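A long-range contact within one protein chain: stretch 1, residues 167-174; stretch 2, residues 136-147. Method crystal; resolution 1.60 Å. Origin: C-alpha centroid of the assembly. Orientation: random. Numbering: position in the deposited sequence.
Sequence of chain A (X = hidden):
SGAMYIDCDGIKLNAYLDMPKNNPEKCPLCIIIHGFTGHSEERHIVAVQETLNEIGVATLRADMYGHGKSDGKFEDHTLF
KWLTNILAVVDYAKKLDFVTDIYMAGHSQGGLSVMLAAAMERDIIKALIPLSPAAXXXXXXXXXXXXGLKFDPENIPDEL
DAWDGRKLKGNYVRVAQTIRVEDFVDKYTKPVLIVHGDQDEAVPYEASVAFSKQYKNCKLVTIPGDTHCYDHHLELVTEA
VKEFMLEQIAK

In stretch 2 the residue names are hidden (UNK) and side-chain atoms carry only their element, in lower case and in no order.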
# COMPACT_ATOMS: atom_id res chain seq x y z
N LYS A 167 -18.01 -1.88 -10.84
CA LYS A 167 -16.97 -2.75 -11.32
C LYS A 167 -15.77 -2.56 -10.38
O LYS A 167 -15.51 -1.47 -9.95
CB LYS A 167 -16.54 -2.31 -12.72
CG LYS A 167 -17.55 -2.27 -13.82
CD LYS A 167 -16.88 -1.79 -15.10
CE LYS A 167 -17.74 -1.86 -16.36
NZ LYS A 167 -16.89 -1.40 -17.53
N LEU A 168 -15.00 -3.60 -10.19
CA LEU A 168 -13.81 -3.50 -9.35
C LEU A 168 -12.68 -4.29 -10.00
O LEU A 168 -12.83 -5.50 -10.20
CB LEU A 168 -14.12 -3.98 -7.95
CG LEU A 168 -13.01 -3.86 -6.90
CD1 LEU A 168 -12.79 -2.32 -6.63
CD2 LEU A 168 -13.35 -4.62 -5.64
N LYS A 169 -11.52 -3.66 -10.21
CA LYS A 169 -10.37 -4.40 -10.73
C LYS A 169 -9.80 -5.36 -9.71
O LYS A 169 -9.82 -5.14 -8.52
CB LYS A 169 -9.30 -3.44 -11.24
CG LYS A 169 -9.71 -2.66 -12.46
CD LYS A 169 -8.68 -1.75 -12.94
CE LYS A 169 -9.22 -1.05 -14.26
NZ LYS A 169 -8.26 0.07 -14.63
N GLY A 170 -9.27 -6.49 -10.18
CA GLY A 170 -8.73 -7.49 -9.24
C GLY A 170 -7.50 -7.01 -8.52
O GLY A 170 -7.14 -7.59 -7.49
N ASN A 171 -6.96 -5.88 -8.94
CA ASN A 171 -5.87 -5.26 -8.17
C ASN A 171 -6.33 -4.99 -6.71
O ASN A 171 -5.54 -5.05 -5.78
CB ASN A 171 -5.47 -3.89 -8.77
CG ASN A 171 -4.75 -4.04 -10.10
OD1 ASN A 171 -4.31 -5.16 -10.44
ND2 ASN A 171 -4.65 -2.96 -10.87
N TYR A 172 -7.60 -4.64 -6.51
CA TYR A 172 -8.12 -4.46 -5.14
C TYR A 172 -7.74 -5.73 -4.32
O TYR A 172 -7.25 -5.59 -3.19
CB TYR A 172 -9.65 -4.22 -5.14
CG TYR A 172 -10.22 -4.13 -3.73
CD1 TYR A 172 -10.58 -2.95 -3.17
CD2 TYR A 172 -10.35 -5.25 -2.95
CE1 TYR A 172 -11.00 -2.89 -1.88
CE2 TYR A 172 -10.77 -5.21 -1.65
CZ TYR A 172 -11.13 -4.02 -1.11
OH TYR A 172 -11.59 -3.95 0.20
N VAL A 173 -8.02 -6.91 -4.86
CA VAL A 173 -7.72 -8.19 -4.20
C VAL A 173 -6.22 -8.48 -4.06
O VAL A 173 -5.77 -8.85 -2.99
CB VAL A 173 -8.41 -9.40 -4.92
CG1 VAL A 173 -8.10 -10.74 -4.25
CG2 VAL A 173 -9.94 -9.10 -5.00
N ARG A 174 -5.46 -8.22 -5.13
CA ARG A 174 -3.98 -8.35 -5.07
C ARG A 174 -3.37 -7.58 -3.91
O ARG A 174 -2.50 -8.04 -3.22
CB ARG A 174 -3.38 -7.95 -6.38
CG ARG A 174 -3.86 -8.75 -7.58
CD ARG A 174 -3.17 -8.45 -8.83
NE ARG A 174 -3.70 -9.21 -9.96
CZ ARG A 174 -3.26 -10.40 -10.32
NH1 ARG A 174 -2.27 -10.97 -9.65
NH2 ARG A 174 -3.78 -11.04 -11.37
N UNK A 136 -11.85 -8.42 8.38
CA UNK A 136 -11.51 -9.74 7.75
C UNK A 136 -11.26 -9.62 6.24
O UNK A 136 -10.92 -10.64 5.61
c UNK A 136 -12.88 -11.05 9.49
c UNK A 136 -12.60 -10.80 8.05
c UNK A 136 -11.28 -13.21 9.35
s UNK A 136 -11.45 -11.70 10.27
N UNK A 137 -11.41 -8.44 5.61
CA UNK A 137 -11.24 -8.39 4.15
C UNK A 137 -9.92 -9.06 3.72
O UNK A 137 -9.93 -9.82 2.77
c UNK A 137 -12.96 -6.71 3.47
c UNK A 137 -13.30 -5.32 3.09
c UNK A 137 -10.73 -6.82 2.25
c UNK A 137 -11.44 -6.97 3.59
N UNK A 138 -8.77 -8.71 4.35
CA UNK A 138 -7.48 -9.33 3.83
C UNK A 138 -7.44 -10.82 4.00
O UNK A 138 -7.05 -11.49 3.01
c UNK A 138 -7.11 -7.21 4.93
c UNK A 138 -8.52 -7.60 5.30
c UNK A 138 -6.38 -8.56 4.58
N UNK A 139 -7.84 -11.31 5.14
CA UNK A 139 -7.75 -12.80 5.38
C UNK A 139 -8.69 -13.50 4.38
O UNK A 139 -8.33 -14.46 3.68
o UNK A 139 -8.33 -14.33 9.43
o UNK A 139 -8.81 -16.28 8.56
c UNK A 139 -8.22 -14.64 7.00
c UNK A 139 -8.04 -13.16 6.82
c UNK A 139 -8.45 -15.09 8.44
N UNK A 140 -9.89 -12.96 4.23
CA UNK A 140 -10.88 -13.59 3.38
C UNK A 140 -10.48 -13.48 1.93
O UNK A 140 -10.66 -14.41 1.18
c UNK A 140 -12.53 -14.85 5.49
c UNK A 140 -13.31 -13.52 2.70
c UNK A 140 -12.69 -13.40 5.12
c UNK A 140 -12.27 -13.07 3.69
N UNK A 141 -9.81 -12.39 1.52
CA UNK A 141 -9.28 -12.26 0.19
C UNK A 141 -8.23 -13.34 -0.11
O UNK A 141 -8.15 -13.86 -1.24
c UNK A 141 -8.71 -10.88 -0.05
N UNK A 142 -7.46 -13.66 0.90
CA UNK A 142 -6.45 -14.72 0.80
C UNK A 142 -7.07 -16.09 0.57
O UNK A 142 -6.41 -16.96 -0.11
c UNK A 142 -4.07 -12.19 4.96
c UNK A 142 -4.52 -13.54 2.00
c UNK A 142 -5.49 -14.73 2.00
n UNK A 142 -3.97 -13.39 4.41
n UNK A 142 -3.68 -11.14 4.31
n UNK A 142 -4.49 -12.08 6.24
c UNK A 142 -3.48 -13.65 3.06
N UNK A 143 -8.31 -16.24 1.02
CA UNK A 143 -9.07 -17.50 0.87
C UNK A 143 -9.89 -17.56 -0.40
O UNK A 143 -10.44 -18.61 -0.69
o UNK A 143 -11.19 -16.89 1.92
c UNK A 143 -9.41 -17.65 3.32
c UNK A 143 -10.05 -17.75 2.03
N UNK A 144 -10.02 -16.46 -1.12
CA UNK A 144 -10.72 -16.37 -2.41
C UNK A 144 -12.13 -15.84 -2.29
O UNK A 144 -13.01 -16.24 -3.08
N UNK A 145 -12.41 -14.92 -1.36
CA UNK A 145 -13.69 -14.25 -1.41
C UNK A 145 -13.55 -12.73 -1.12
O UNK A 145 -12.62 -12.30 -0.39
o UNK A 145 -16.78 -15.90 1.08
c UNK A 145 -16.87 -14.67 0.87
o UNK A 145 -17.67 -13.87 1.47
c UNK A 145 -15.88 -14.05 -0.13
c UNK A 145 -14.65 -14.88 -0.42
N UNK A 146 -14.49 -11.96 -1.63
CA UNK A 146 -14.59 -10.57 -1.29
C UNK A 146 -16.06 -10.23 -1.22
O UNK A 146 -16.74 -10.22 -2.26
c UNK A 146 -14.12 -8.13 -2.11
c UNK A 146 -13.62 -7.36 -3.31
c UNK A 146 -13.90 -9.65 -2.33
c UNK A 146 -13.47 -7.66 -0.78
N UNK A 147 -16.53 -9.94 -0.02
CA UNK A 147 -17.89 -9.45 0.22
C UNK A 147 -18.93 -10.35 -0.48
O UNK A 147 -19.79 -9.85 -1.23
c UNK A 147 -17.12 -6.94 0.41
c UNK A 147 -17.33 -6.92 1.94
c UNK A 147 -17.32 -5.52 -0.18
c UNK A 147 -17.99 -8.00 -0.25

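Position 136 carries two carbons, a sulfur and a terminal carbon in an unbranched chain, which touches nothing on stretch 1; the thioether identifies M136. Position 137 has four carbons, forked at the first, with one arm two carbons long. Its CA-to-CB bond points toward stretch 1; the end carbon of the longer arm lies 3.6 Å from Y172 OH, and the one-carbon arm sits at the Y172 ring edge, near the ring plane, 4.2 Å from Y172 CE2. The fork with unequal arms gives I137.

At 138, three carbons close a ring onto the backbone nitrogen and make no contact with stretch 1, so this is P138. Position 139 bears three carbons in line, the third a carboxylate with two oxygens, out of reach of stretch 1: E139. Position 140 repeats the pattern of a first-carbon fork with one two-carbon arm, here out of reach, and is I140.

At 141 the CA-to-CB bond points toward stretch 1, and the single carbon, CB, lies 4.2 Å from V173 CG1. The CA of 141 is 6.2 Å from V173 CA, the nearest CA pairing in the register. One carbon alone defines A141. Position 142 has three carbons, a nitrogen, then a carbon with two more nitrogens; its CA-to-CB bond points away from stretch 1 and it makes no contact. The guanidinium makes it R142.

One carbon bearing an oxygen and a carbon, out of reach of stretch 1, marks 143 as T143, whose OG1 donates to I140 O at 2.6 Å. Position 144 has no side-chain atoms. Its phi of 99° is positive, and a CB would be jammed against the carbonyl oxygen of T143, so the backbone itself calls for G144. Here the helix ends in a Schellman motif.

Position 145 has three carbons, the third with two oxygens; its CA-to-CB bond points away from stretch 1 and it makes no contact: E145. Position 146 has four carbons forked at the second. One terminal carbon lies 3.6 Å from L168 CD2 and 4.4 Å from V173 CG2, the other 3.7 Å from Y172 CE2, oblique to the ring; this is L146. Position 147 shows the same fork, its nearest end carbon 6.0 Å from Y172 OH, beyond contact: L147.

The contact is apolar packing, with no hydrogen bond across it and 255 Å² buried over both sides. L146 covers the most ground, meeting L168, Y172 and V173. The Y172 CA-to-CB bond points sideways, yet its chi1 of 176° (t) accompanies a ring whose end comes nearer, reaching I137; its hydroxyl is hydrogen-bonded elsewhere in the structure. A141, with its small side chain, meets V173 from the helix.

Stretch 2 136-147: MIPEIARTGELL
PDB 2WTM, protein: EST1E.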